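Local coordinates for PTS EIIA type-4 domain-containing protein (Streptococcus agalactiae NEM316, PDB 4TKZ) that probably acts as a sugar-transport phosphotransferase system component, an EIIA domain of the mannose type that relays phosphoryl groups in the cytoplasm, at residues K3-L17 and Q27-M39. Sequence-based numbering, arbitrary orientation.
Sequences KIIIVAHGNFPDGIL and QEYVVGINFIAGM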
loop_
_atom_site.group_PDB
_atom_site.type_symbol
_atom_site.label_atom_id
_atom_site.label_comp_id
_atom_site.label_asym_id
_atom_site.label_seq_id
_atom_site.Cartn_x
_atom_site.Cartn_y
_atom_site.Cartn_z
ATOM N N LYS A 3 -9.024 17.246 -2.629
ATOM C CA LYS A 3 -7.826 16.831 -3.355
ATOM C C LYS A 3 -7.090 15.715 -2.612
ATOM O O LYS A 3 -6.906 15.783 -1.394
ATOM C CB LYS A 3 -6.890 18.025 -3.600
ATOM C CG LYS A 3 -5.644 17.644 -4.388
ATOM C CD LYS A 3 -4.793 18.839 -4.751
ATOM C CE LYS A 3 -3.497 18.391 -5.402
ATOM N NZ LYS A 3 -2.822 19.512 -6.127
ATOM N N ILE A 4 -6.677 14.685 -3.349
ATOM C CA ILE A 4 -5.964 13.543 -2.772
ATOM C C ILE A 4 -4.493 13.605 -3.142
ATOM O O ILE A 4 -4.147 13.641 -4.323
ATOM C CB ILE A 4 -6.576 12.211 -3.280
ATOM C CG1 ILE A 4 -8.024 12.101 -2.822
ATOM C CG2 ILE A 4 -5.782 10.996 -2.778
ATOM C CD1 ILE A 4 -8.773 10.923 -3.430
ATOM N N ILE A 5 -3.626 13.620 -2.131
ATOM C CA ILE A 5 -2.198 13.679 -2.383
ATOM C C ILE A 5 -1.518 12.470 -1.770
ATOM O O ILE A 5 -1.645 12.204 -0.567
ATOM C CB ILE A 5 -1.588 14.964 -1.791
ATOM C CG1 ILE A 5 -2.324 16.185 -2.332
ATOM C CG2 ILE A 5 -0.097 15.062 -2.111
ATOM C CD1 ILE A 5 -1.789 17.527 -1.767
ATOM N N ILE A 6 -0.786 11.743 -2.603
ATOM C CA ILE A 6 -0.060 10.564 -2.162
ATOM C C ILE A 6 1.429 10.862 -2.038
ATOM O O ILE A 6 2.089 11.204 -3.034
ATOM C CB ILE A 6 -0.244 9.413 -3.164
ATOM C CG1 ILE A 6 -1.728 9.091 -3.360
ATOM C CG2 ILE A 6 0.489 8.158 -2.689
ATOM C CD1 ILE A 6 -1.988 8.077 -4.484
ATOM N N VAL A 7 1.960 10.732 -0.823
ATOM C CA VAL A 7 3.385 10.932 -0.593
ATOM C C VAL A 7 3.989 9.664 -0.020
ATOM O O VAL A 7 3.553 9.187 1.030
ATOM C CB VAL A 7 3.647 12.091 0.397
ATOM C CG1 VAL A 7 5.094 12.535 0.294
ATOM C CG2 VAL A 7 2.700 13.236 0.120
ATOM N N ALA A 8 4.987 9.105 -0.699
ATOM C CA ALA A 8 5.587 7.859 -0.233
ATOM C C ALA A 8 7.000 7.653 -0.764
ATOM O O ALA A 8 7.409 8.288 -1.733
ATOM C CB ALA A 8 4.686 6.666 -0.607
ATOM N N HIS A 9 7.734 6.762 -0.102
ATOM C CA HIS A 9 9.107 6.423 -0.455
ATOM C C HIS A 9 9.229 5.787 -1.838
ATOM O O HIS A 9 8.412 4.943 -2.224
ATOM C CB HIS A 9 9.672 5.445 0.582
ATOM C CG HIS A 9 9.899 6.048 1.937
ATOM N ND1 HIS A 9 8.903 6.141 2.887
ATOM C CD2 HIS A 9 11.012 6.563 2.508
ATOM C CE1 HIS A 9 9.391 6.707 3.978
ATOM N NE2 HIS A 9 10.670 6.966 3.775
ATOM N N GLY A 10 10.275 6.163 -2.564
ATOM C CA GLY A 10 10.510 5.642 -3.898
ATOM C C GLY A 10 9.421 6.057 -4.862
ATOM O O GLY A 10 8.864 7.152 -4.739
ATOM N N ASN A 11 9.124 5.187 -5.825
ATOM C CA ASN A 11 8.045 5.435 -6.767
ATOM C C ASN A 11 6.763 4.673 -6.408
ATOM O O ASN A 11 5.954 4.377 -7.273
ATOM C CB ASN A 11 8.506 5.141 -8.202
ATOM C CG ASN A 11 9.579 6.124 -8.674
ATOM O OD1 ASN A 11 10.770 5.817 -8.667
ATOM N ND2 ASN A 11 9.155 7.317 -9.063
ATOM N N PHE A 12 6.606 4.365 -5.120
ATOM C CA PHE A 12 5.343 3.872 -4.540
ATOM C C PHE A 12 4.155 4.730 -5.004
ATOM O O PHE A 12 3.152 4.173 -5.430
ATOM C CB PHE A 12 5.487 3.862 -3.000
ATOM C CG PHE A 12 4.308 3.279 -2.206
ATOM C CD1 PHE A 12 2.992 3.689 -2.406
ATOM C CD2 PHE A 12 4.567 2.403 -1.161
ATOM C CE1 PHE A 12 1.957 3.180 -1.633
ATOM C CE2 PHE A 12 3.538 1.879 -0.382
ATOM C CZ PHE A 12 2.232 2.272 -0.618
ATOM N N PRO A 13 4.244 6.077 -4.917
ATOM C CA PRO A 13 3.062 6.811 -5.398
ATOM C C PRO A 13 2.730 6.526 -6.861
ATOM O O PRO A 13 1.552 6.312 -7.170
ATOM C CB PRO A 13 3.471 8.278 -5.224
ATOM C CG PRO A 13 4.405 8.249 -4.053
ATOM C CD PRO A 13 5.222 7.001 -4.293
ATOM N N ASP A 14 3.729 6.503 -7.741
ATOM C CA ASP A 14 3.457 6.200 -9.145
ATOM C C ASP A 14 2.852 4.822 -9.303
ATOM O O ASP A 14 1.963 4.621 -10.127
ATOM C CB ASP A 14 4.735 6.249 -9.975
ATOM C CG ASP A 14 5.195 7.650 -10.249
ATOM O OD1 ASP A 14 4.367 8.576 -10.155
ATOM O OD2 ASP A 14 6.392 7.809 -10.561
ATOM N N GLY A 15 3.362 3.870 -8.528
ATOM C CA GLY A 15 2.910 2.496 -8.637
ATOM C C GLY A 15 1.475 2.316 -8.181
ATOM O O GLY A 15 0.688 1.645 -8.854
ATOM N N ILE A 16 1.118 2.896 -7.039
ATOM C CA ILE A 16 -0.260 2.752 -6.555
ATOM C C ILE A 16 -1.230 3.566 -7.421
ATOM O O ILE A 16 -2.386 3.174 -7.610
ATOM C CB ILE A 16 -0.411 3.069 -5.043
ATOM C CG1 ILE A 16 -1.719 2.476 -4.505
ATOM C CG2 ILE A 16 -0.344 4.569 -4.770
ATOM C CD1 ILE A 16 -1.802 2.488 -2.999
ATOM N N LEU A 17 -0.747 4.672 -7.984
ATOM C CA LEU A 17 -1.543 5.435 -8.946
ATOM C C LEU A 17 -1.814 4.640 -10.220
ATOM O O LEU A 17 -2.881 4.767 -10.826
ATOM C CB LEU A 17 -0.871 6.775 -9.280
ATOM C CG LEU A 17 -1.024 7.837 -8.206
ATOM C CD1 LEU A 17 -0.143 9.041 -8.531
ATOM C CD2 LEU A 17 -2.492 8.238 -8.079
ATOM N N GLN A 27 -8.194 10.076 -12.670
ATOM C CA GLN A 27 -9.034 10.802 -11.731
ATOM C C GLN A 27 -8.588 12.247 -11.677
ATOM O O GLN A 27 -7.420 12.532 -11.942
ATOM C CB GLN A 27 -8.917 10.174 -10.345
ATOM C CG GLN A 27 -9.298 8.702 -10.309
ATOM C CD GLN A 27 -10.753 8.478 -10.653
ATOM O OE1 GLN A 27 -11.642 9.163 -10.139
ATOM N NE2 GLN A 27 -11.009 7.516 -11.528
ATOM N N GLU A 28 -9.510 13.155 -11.354
ATOM C CA GLU A 28 -9.157 14.567 -11.140
ATOM C C GLU A 28 -8.653 14.776 -9.724
ATOM O O GLU A 28 -9.073 14.072 -8.805
ATOM C CB GLU A 28 -10.373 15.473 -11.360
ATOM C CG GLU A 28 -11.052 15.306 -12.709
ATOM C CD GLU A 28 -12.552 15.542 -12.633
ATOM O OE1 GLU A 28 -12.979 16.426 -11.851
ATOM O OE2 GLU A 28 -13.303 14.838 -13.344
ATOM N N TYR A 29 -7.769 15.756 -9.541
ATOM C CA TYR A 29 -7.347 16.143 -8.204
ATOM C C TYR A 29 -6.768 14.992 -7.392
ATOM O O TYR A 29 -7.090 14.817 -6.216
ATOM C CB TYR A 29 -8.515 16.784 -7.467
ATOM C CG TYR A 29 -9.102 17.928 -8.250
ATOM C CD1 TYR A 29 -8.352 19.067 -8.491
ATOM C CD2 TYR A 29 -10.392 17.867 -8.765
ATOM C CE1 TYR A 29 -8.862 20.120 -9.206
ATOM C CE2 TYR A 29 -10.917 18.922 -9.488
ATOM C CZ TYR A 29 -10.140 20.049 -9.697
ATOM O OH TYR A 29 -10.637 21.112 -10.411
ATOM N N VAL A 30 -5.920 14.202 -8.038
ATOM C CA VAL A 30 -5.196 13.144 -7.359
ATOM C C VAL A 30 -3.762 13.211 -7.855
ATOM O O VAL A 30 -3.511 13.019 -9.043
ATOM C CB VAL A 30 -5.791 11.749 -7.691
ATOM C CG1 VAL A 30 -4.958 10.654 -7.047
ATOM C CG2 VAL A 30 -7.245 11.660 -7.239
ATOM N N VAL A 31 -2.825 13.518 -6.960
ATOM C CA VAL A 31 -1.423 13.637 -7.349
ATOM C C VAL A 31 -0.508 12.785 -6.487
ATOM O O VAL A 31 -0.823 12.463 -5.328
ATOM C CB VAL A 31 -0.929 15.103 -7.287
ATOM C CG1 VAL A 31 -1.834 16.009 -8.093
ATOM C CG2 VAL A 31 -0.874 15.573 -5.859
ATOM N N GLY A 32 0.643 12.438 -7.046
ATOM C CA GLY A 32 1.633 11.692 -6.295
ATOM C C GLY A 32 2.908 12.496 -6.161
ATOM O O GLY A 32 3.322 13.191 -7.094
ATOM N N ILE A 33 3.514 12.420 -4.983
ATOM C CA ILE A 33 4.845 12.953 -4.780
ATOM C C ILE A 33 5.773 11.788 -4.459
ATOM O O ILE A 33 5.698 11.197 -3.378
ATOM C CB ILE A 33 4.854 14.007 -3.646
ATOM C CG1 ILE A 33 3.925 15.166 -4.014
ATOM C CG2 ILE A 33 6.250 14.509 -3.406
ATOM C CD1 ILE A 33 3.817 16.261 -2.953
ATOM N N ASN A 34 6.646 11.459 -5.406
ATOM C CA ASN A 34 7.578 10.359 -5.227
ATOM C C ASN A 34 8.825 10.779 -4.456
ATOM O O ASN A 34 9.639 11.549 -4.962
ATOM C CB ASN A 34 7.973 9.771 -6.589
ATOM C CG ASN A 34 6.777 9.258 -7.379
ATOM O OD1 ASN A 34 6.273 8.168 -7.119
ATOM N ND2 ASN A 34 6.334 10.037 -8.358
ATOM N N PHE A 35 8.966 10.268 -3.236
ATOM C CA PHE A 35 10.126 10.562 -2.398
ATOM C C PHE A 35 11.254 9.613 -2.769
ATOM O O PHE A 35 11.448 8.578 -2.130
ATOM C CB PHE A 35 9.769 10.412 -0.918
ATOM C CG PHE A 35 10.899 10.736 0.026
ATOM C CD1 PHE A 35 11.709 11.849 -0.187
ATOM C CD2 PHE A 35 11.136 9.942 1.138
ATOM C CE1 PHE A 35 12.744 12.162 0.690
ATOM C CE2 PHE A 35 12.167 10.239 2.027
ATOM C CZ PHE A 35 12.980 11.356 1.800
ATOM N N ILE A 36 12.003 9.981 -3.802
ATOM C CA ILE A 36 13.002 9.084 -4.371
ATOM C C ILE A 36 14.387 9.345 -3.791
ATOM O O ILE A 36 14.618 10.357 -3.123
ATOM C CB ILE A 36 13.059 9.215 -5.905
ATOM C CG1 ILE A 36 13.540 10.614 -6.297
ATOM C CG2 ILE A 36 11.690 8.920 -6.530
ATOM C CD1 ILE A 36 13.767 10.788 -7.774
ATOM N N ALA A 37 15.309 8.419 -4.039
ATOM C CA ALA A 37 16.683 8.574 -3.589
ATOM C C ALA A 37 17.262 9.856 -4.153
ATOM O O ALA A 37 17.131 10.138 -5.346
ATOM C CB ALA A 37 17.526 7.390 -4.012
ATOM N N GLY A 38 17.892 10.634 -3.280
ATOM C CA GLY A 38 18.474 11.904 -3.664
ATOM C C GLY A 38 17.669 13.074 -3.138
ATOM O O GLY A 38 18.198 14.175 -2.978
ATOM N N MET A 39 16.386 12.843 -2.871
ATOM C CA MET A 39 15.521 13.908 -2.374
ATOM C C MET A 39 15.686 14.143 -0.883
ATOM O O MET A 39 15.824 13.197 -0.098
ATOM C CB MET A 39 14.056 13.601 -2.664
ATOM C CG MET A 39 13.591 14.032 -4.029
ATOM S SD MET A 39 11.908 13.437 -4.296
ATOM C CE MET A 39 10.974 14.571 -3.282
#
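Asn-34 reaches from strand 30-35 to the first turn of the helix that begins at Phe-12, and its amide is held at both ends. Asn-34 OD1 accepts Asp-14 N at 3.1 Å, in the carbonyl plane and on a lone pair. Asn-34 ND2 donates to Asp-14 OD1 at 3.0 Å, meeting the carboxylate from above its plane. These two bonds fix the rotation of the amide. Asn-11 ND2 bonds Asp-14 OD2, which steadies the carboxylate from a second side chain.

Further along the helix, Leu-17 CD2 meets Val-30 CG1 at 3.6 Å. Leu-17 CD1 lies 3.8 Å from Gly-32 N, where the bare glycine backbone lets helix and strand come close.

On the other face of the sheet, His-9 and Phe-35 form an offset edge-to-face pair, planes at 62°. With CG anti to the backbone N (chi1 -178°), Phe-35 lies alongside His-9 and turns its edge to the imidazole. Asp-63 bonds His-9 ND1. Ile-5 CG2 packs on Val-31 CG2 at 3.9 Å.

The strands pair in parallel, from Ile-4 N to Tyr-29 O (2.9 Å) through to Gly-10 N and Phe-35 O; the Ala-8 N to Ile-33 O bond is weak.

This is a beta-alpha-beta unit. Strand 30-35 is one of the two outermost strands of the parallel sheet within this chain, strand 3-9 also pairs with 57-62, and helix 41-52 packs on the Ile-5 and Phe-35 face.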